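Local coordinates for conserved hypothetical protein (Staphylococcus aureus subsp. aureus, PDB 2AP3) that is of unknown function but belongs to a family of putative cell-wall binding lipoproteins, and folds into a long, mainly helical bundle, at residues A[90-95]-A[124-129]; A[94-99]-A[117-122]. All coordinates share one frame; numbering follows the deposited sequence.

Contact 1 (A[90-95]-A[124-129]); sequences KKSEQD and EKYKLH
S92 OG is where two polar groups converge: Y126 OH comes up to 2.9 Å from S92 OG across the contact, and the same oxygen is hydrogen-bonded with E32 OE2. S92 gets its hydroxyl there by holding OG anti to the backbone N (chi1 175°). Seen from the tyrosine, S92 OG sits at the ring edge, close to its plane, and is 3.4 Å from Y126 CE1. E93 takes a different part of the same ring. Its CB methylene lies over one face, with E93 CB 3.9 Å from the Y126 ring centroid and only 9° off the normal, a CH-pi contact. The two helices here, 61-96 and 109-150, are successive antiparallel members of the helical bundle, and Y126 reaches from the second to the first. The chain of E93 is extended past CG and runs back over the ring in the opposite sense to the tyrosine side chain, with E93 CG 3.6 Å from Y126 CD2. This brings the carboxylate alongside Y126 CB, its plane 24° from that of the ring and E93 OE2 3.8 Å from Y126 CB. I28 of helix 10-30 packs against both S92 and Y126.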
loop_
_atom_site.group_PDB
_atom_site.type_symbol
_atom_site.label_atom_id
_atom_site.label_comp_id
_atom_site.label_asym_id
_atom_site.label_seq_id
_atom_site.Cartn_x
_atom_site.Cartn_y
_atom_site.Cartn_z
ATOM N N LYS A 90 -1.871 -1.667 9.286
ATOM C CA LYS A 90 -2.703 -1.956 10.462
ATOM C C LYS A 90 -2.119 -1.263 11.695
ATOM O O LYS A 90 -2.864 -0.623 12.462
ATOM C CB LYS A 90 -2.880 -3.461 10.683
ATOM C CG LYS A 90 -3.764 -3.815 11.878
ATOM C CD LYS A 90 -4.245 -5.262 11.800
ATOM C CE LYS A 90 -4.633 -5.826 13.168
ATOM N NZ LYS A 90 -5.888 -5.240 13.736
ATOM N N LYS A 91 -0.801 -1.354 11.859
ATOM C CA LYS A 91 -0.108 -0.767 13.019
ATOM C C LYS A 91 -0.231 0.756 12.984
ATOM O O LYS A 91 -0.535 1.392 13.994
ATOM C CB LYS A 91 1.363 -1.200 13.023
ATOM C CG LYS A 91 2.248 -0.563 14.103
ATOM C CD LYS A 91 3.698 -1.025 13.929
ATOM C CE LYS A 91 4.709 -0.081 14.553
ATOM N NZ LYS A 91 4.733 -0.166 16.030
ATOM N N SER A 92 -0.026 1.322 11.796
ATOM C CA SER A 92 -0.109 2.755 11.568
ATOM C C SER A 92 -1.504 3.294 11.922
ATOM O O SER A 92 -1.630 4.316 12.626
ATOM C CB SER A 92 0.259 3.040 10.102
ATOM O OG SER A 92 0.087 4.400 9.765
ATOM N N GLU A 93 -2.547 2.608 11.459
ATOM C CA GLU A 93 -3.915 3.038 11.732
ATOM C C GLU A 93 -4.229 2.967 13.225
ATOM O O GLU A 93 -4.898 3.855 13.759
ATOM C CB GLU A 93 -4.945 2.235 10.931
ATOM C CG GLU A 93 -6.328 2.892 10.936
ATOM C CD GLU A 93 -7.443 1.969 10.503
ATOM O OE1 GLU A 93 -8.534 2.025 11.110
ATOM O OE2 GLU A 93 -7.244 1.185 9.559
ATOM N N GLN A 94 -3.740 1.920 13.889
ATOM C CA GLN A 94 -3.923 1.775 15.345
ATOM C C GLN A 94 -3.295 2.934 16.112
ATOM O O GLN A 94 -3.873 3.413 17.093
ATOM C CB GLN A 94 -3.366 0.435 15.843
ATOM C CG GLN A 94 -4.294 -0.748 15.581
ATOM C CD GLN A 94 -3.782 -2.065 16.154
ATOM O OE1 GLN A 94 -3.647 -3.055 15.434
ATOM N NE2 GLN A 94 -3.505 -2.082 17.461
ATOM N N ASP A 95 -2.119 3.371 15.665
ATOM C CA ASP A 95 -1.415 4.490 16.281
ATOM C C ASP A 95 -2.064 5.824 15.921
ATOM O O ASP A 95 -2.016 6.777 16.708
ATOM C CB ASP A 95 0.056 4.508 15.860
ATOM C CG ASP A 95 0.865 3.373 16.475
ATOM O OD1 ASP A 95 0.358 2.676 17.378
ATOM O OD2 ASP A 95 2.021 3.182 16.050
ATOM N N GLU A 124 -9.221 8.427 5.052
ATOM C CA GLU A 124 -9.434 7.977 3.675
ATOM C C GLU A 124 -8.211 7.177 3.181
ATOM O O GLU A 124 -8.362 6.208 2.408
ATOM C CB GLU A 124 -9.726 9.160 2.745
ATOM C CG GLU A 124 -10.272 8.745 1.382
ATOM C CD GLU A 124 -11.276 7.593 1.477
ATOM O OE1 GLU A 124 -12.371 7.786 2.045
ATOM O OE2 GLU A 124 -10.964 6.485 0.997
ATOM N N LYS A 125 -7.015 7.573 3.636
ATOM C CA LYS A 125 -5.774 6.866 3.277
ATOM C C LYS A 125 -5.868 5.403 3.696
ATOM O O LYS A 125 -5.619 4.495 2.896
ATOM C CB LYS A 125 -4.540 7.509 3.938
ATOM C CG LYS A 125 -3.229 6.696 3.754
ATOM C CD LYS A 125 -2.080 7.201 4.654
ATOM C CE LYS A 125 -0.895 6.215 4.708
ATOM N NZ LYS A 125 0.277 6.744 5.490
ATOM N N TYR A 126 -6.215 5.176 4.958
ATOM C CA TYR A 126 -6.299 3.817 5.476
ATOM C C TYR A 126 -7.363 2.989 4.777
ATOM O O TYR A 126 -7.161 1.803 4.521
ATOM C CB TYR A 126 -6.472 3.823 6.991
ATOM C CG TYR A 126 -5.304 4.481 7.692
ATOM C CD1 TYR A 126 -3.993 4.055 7.463
ATOM C CD2 TYR A 126 -5.511 5.517 8.610
ATOM C CE1 TYR A 126 -2.916 4.663 8.111
ATOM C CE2 TYR A 126 -4.440 6.116 9.271
ATOM C CZ TYR A 126 -3.153 5.688 9.011
ATOM O OH TYR A 126 -2.092 6.278 9.657
ATOM N N LYS A 127 -8.493 3.613 4.440
ATOM C CA LYS A 127 -9.538 2.905 3.712
ATOM C C LYS A 127 -9.080 2.540 2.295
ATOM O O LYS A 127 -9.297 1.413 1.823
ATOM C CB LYS A 127 -10.822 3.737 3.674
ATOM C CG LYS A 127 -11.993 2.999 3.044
ATOM C CD LYS A 127 -13.254 3.837 2.956
ATOM C CE LYS A 127 -14.263 3.163 2.043
ATOM N NZ LYS A 127 -15.502 3.979 1.885
ATOM N N LEU A 128 -8.443 3.481 1.616
ATOM C CA LEU A 128 -7.997 3.213 0.262
ATOM C C LEU A 128 -6.866 2.191 0.254
ATOM O O LEU A 128 -6.734 1.424 -0.702
ATOM C CB LEU A 128 -7.601 4.496 -0.466
ATOM C CG LEU A 128 -8.744 5.297 -1.107
ATOM C CD1 LEU A 128 -8.184 6.617 -1.642
ATOM C CD2 LEU A 128 -9.407 4.494 -2.231
ATOM N N HIS A 129 -6.066 2.149 1.317
ATOM C CA HIS A 129 -5.058 1.089 1.347
ATOM C C HIS A 129 -5.686 -0.305 1.408
ATOM O O HIS A 129 -5.200 -1.241 0.755
ATOM C CB HIS A 129 -4.056 1.232 2.490
ATOM C CG HIS A 129 -2.910 0.284 2.338
ATOM N ND1 HIS A 129 -2.943 -1.001 2.835
ATOM C CD2 HIS A 129 -1.766 0.387 1.626
ATOM C CE1 HIS A 129 -1.837 -1.635 2.481
ATOM N NE2 HIS A 129 -1.094 -0.807 1.769
#

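Contact 2 (A[94-99]-A[117-122]); sequences QDFKKA and QLDDVL
F96 brings CE2 and CZ of its ring obliquely against the turn of helix that carries D119 and L122. Its CG is anti to the backbone N (chi1 158°), which swings the ring off helix 61-96 and across to the partner. F96 CE2 then lies 3.5 Å from D119 OD1 and 3.8 Å from L122 CB, so one ring carbon meets both a carboxylate oxygen and an aliphatic group. The neighbouring atom, F96 CZ, comes to 3.6 Å from the backbone carbonyl D119 O. The aspartate carboxylate stands nearly perpendicular to the phenyl ring, the planes 84° apart. D119 OD1 has its polar partner elsewhere, in a hydrogen bond with Y21 OH of helix 10-30, and that bond probably helps hold the carboxylate beside the ring. Helices 61-96 and 109-150 form an antiparallel hairpin of the helical bundle, and the chain turns away here: F96 to A99 make a type I beta turn, with A99 N bonded to F96 O at 2.8 Å. L122 keeps CG anti to its carbonyl carbon (chi1 -74°); with CG so placed, CB and the CD1 methyl both come up to F96 CE2, CD1 at 4.0 Å. Y21 also packs on L122 and L118, while V121 touches V188 and E191 of helix 157-195.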
loop_
_atom_site.group_PDB
_atom_site.type_symbol
_atom_site.label_atom_id
_atom_site.label_comp_id
_atom_site.label_asym_id
_atom_site.label_seq_id
_atom_site.Cartn_x
_atom_site.Cartn_y
_atom_site.Cartn_z
ATOM N N GLN A 94 -3.740 1.920 13.889
ATOM C CA GLN A 94 -3.923 1.775 15.345
ATOM C C GLN A 94 -3.295 2.934 16.112
ATOM O O GLN A 94 -3.873 3.413 17.093
ATOM C CB GLN A 94 -3.366 0.435 15.843
ATOM C CG GLN A 94 -4.294 -0.748 15.581
ATOM C CD GLN A 94 -3.782 -2.065 16.154
ATOM O OE1 GLN A 94 -3.647 -3.055 15.434
ATOM N NE2 GLN A 94 -3.505 -2.082 17.461
ATOM N N ASP A 95 -2.119 3.371 15.665
ATOM C CA ASP A 95 -1.415 4.490 16.281
ATOM C C ASP A 95 -2.064 5.824 15.921
ATOM O O ASP A 95 -2.016 6.777 16.708
ATOM C CB ASP A 95 0.056 4.508 15.860
ATOM C CG ASP A 95 0.865 3.373 16.475
ATOM O OD1 ASP A 95 0.358 2.676 17.378
ATOM O OD2 ASP A 95 2.021 3.182 16.050
ATOM N N PHE A 96 -2.658 5.879 14.730
ATOM C CA PHE A 96 -3.307 7.087 14.222
ATOM C C PHE A 96 -4.453 7.539 15.112
ATOM O O PHE A 96 -4.500 8.703 15.516
ATOM C CB PHE A 96 -3.813 6.880 12.785
ATOM C CG PHE A 96 -4.921 7.827 12.385
ATOM C CD1 PHE A 96 -6.237 7.374 12.286
ATOM C CD2 PHE A 96 -4.653 9.169 12.124
ATOM C CE1 PHE A 96 -7.266 8.243 11.927
ATOM C CE2 PHE A 96 -5.677 10.046 11.765
ATOM C CZ PHE A 96 -6.983 9.583 11.668
ATOM N N LYS A 97 -5.369 6.618 15.410
ATOM C CA LYS A 97 -6.590 6.934 16.158
ATOM C C LYS A 97 -6.313 7.558 17.530
ATOM O O LYS A 97 -7.190 8.198 18.120
ATOM C CB LYS A 97 -7.471 5.689 16.306
ATOM C CG LYS A 97 -7.998 5.153 14.992
ATOM C CD LYS A 97 -9.002 4.041 15.204
ATOM C CE LYS A 97 -9.683 3.679 13.899
ATOM N NZ LYS A 97 -10.696 2.601 14.078
ATOM N N LYS A 98 -5.085 7.378 18.016
ATOM C CA LYS A 98 -4.660 7.910 19.309
ATOM C C LYS A 98 -4.246 9.381 19.207
ATOM O O LYS A 98 -4.199 10.094 20.223
ATOM C CB LYS A 98 -3.515 7.066 19.887
ATOM C CG LYS A 98 -3.774 5.555 19.873
ATOM C CD LYS A 98 -2.605 4.767 20.453
ATOM C CE LYS A 98 -2.858 4.341 21.895
ATOM N NZ LYS A 98 -2.649 5.439 22.882
ATOM N N ALA A 99 -3.963 9.829 17.982
ATOM C CA ALA A 99 -3.554 11.209 17.727
ATOM C C ALA A 99 -4.743 12.141 17.471
ATOM O O ALA A 99 -5.906 11.750 17.606
ATOM C CB ALA A 99 -2.569 11.264 16.558
ATOM N N GLN A 117 -9.977 18.056 8.913
ATOM C CA GLN A 117 -9.899 17.716 7.493
ATOM C C GLN A 117 -8.668 16.853 7.194
ATOM O O GLN A 117 -8.762 15.890 6.432
ATOM C CB GLN A 117 -9.938 18.987 6.619
ATOM C CG GLN A 117 -9.652 18.782 5.126
ATOM C CD GLN A 117 -10.664 17.896 4.423
ATOM O OE1 GLN A 117 -11.768 17.658 4.927
ATOM N NE2 GLN A 117 -10.299 17.416 3.231
ATOM N N LEU A 118 -7.528 17.191 7.792
ATOM C CA LEU A 118 -6.340 16.342 7.670
ATOM C C LEU A 118 -6.615 14.940 8.219
ATOM O O LEU A 118 -6.241 13.941 7.582
ATOM C CB LEU A 118 -5.127 16.974 8.357
ATOM C CG LEU A 118 -3.825 16.156 8.408
ATOM C CD1 LEU A 118 -3.335 15.705 7.006
ATOM C CD2 LEU A 118 -2.769 16.968 9.111
ATOM N N ASP A 119 -7.269 14.868 9.382
ATOM C CA ASP A 119 -7.680 13.584 9.982
ATOM C C ASP A 119 -8.597 12.776 9.086
ATOM O O ASP A 119 -8.517 11.551 9.035
ATOM C CB ASP A 119 -8.404 13.797 11.312
ATOM C CG ASP A 119 -7.470 13.867 12.482
ATOM O OD1 ASP A 119 -6.285 13.479 12.350
ATOM O OD2 ASP A 119 -7.937 14.331 13.557
ATOM N N ASP A 120 -9.492 13.465 8.395
ATOM C CA ASP A 120 -10.416 12.786 7.507
ATOM C C ASP A 120 -9.718 12.216 6.285
ATOM O O ASP A 120 -10.103 11.165 5.802
ATOM C CB ASP A 120 -11.552 13.718 7.088
ATOM C CG ASP A 120 -12.476 14.055 8.238
ATOM O OD1 ASP A 120 -12.553 13.279 9.217
ATOM O OD2 ASP A 120 -13.147 15.101 8.156
ATOM N N VAL A 121 -8.707 12.928 5.793
ATOM C CA VAL A 121 -7.933 12.473 4.647
ATOM C C VAL A 121 -7.040 11.309 5.051
ATOM O O VAL A 121 -6.880 10.368 4.277
ATOM C CB VAL A 121 -7.145 13.635 3.971
ATOM C CG1 VAL A 121 -6.300 13.148 2.784
ATOM C CG2 VAL A 121 -8.138 14.683 3.482
ATOM N N LEU A 122 -6.502 11.355 6.271
ATOM C CA LEU A 122 -5.741 10.220 6.791
ATOM C C LEU A 122 -6.643 8.993 6.956
ATOM O O LEU A 122 -6.241 7.875 6.607
ATOM C CB LEU A 122 -5.018 10.587 8.097
ATOM C CG LEU A 122 -3.788 11.481 7.919
ATOM C CD1 LEU A 122 -3.449 12.231 9.213
ATOM C CD2 LEU A 122 -2.567 10.691 7.458
#

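Coming from the N terminus, helix 61-96 brings in 90-95 first and 94-99 straight after it, the two segments sharing Q94 and D95. The chain then passes through the unmodelled residues 100-104 and enters helix 109-150, which supplies 117-122 to contact 2 and, about two turns on, 124-129 to contact 1. Contact 2 thus closes the shorter loop, of 17 intervening residues, and contact 1 encloses it with 28, the two helices forming an antiparallel hairpin. Their centres are 8 Å apart and they meet directly, Y126 CE2 lying 3.6 Å from F96 CG. Helix 10-30 packs on segments of both contacts, and helix 157-195 lies against 117-122 and 124-129, on the hairpin's second helix.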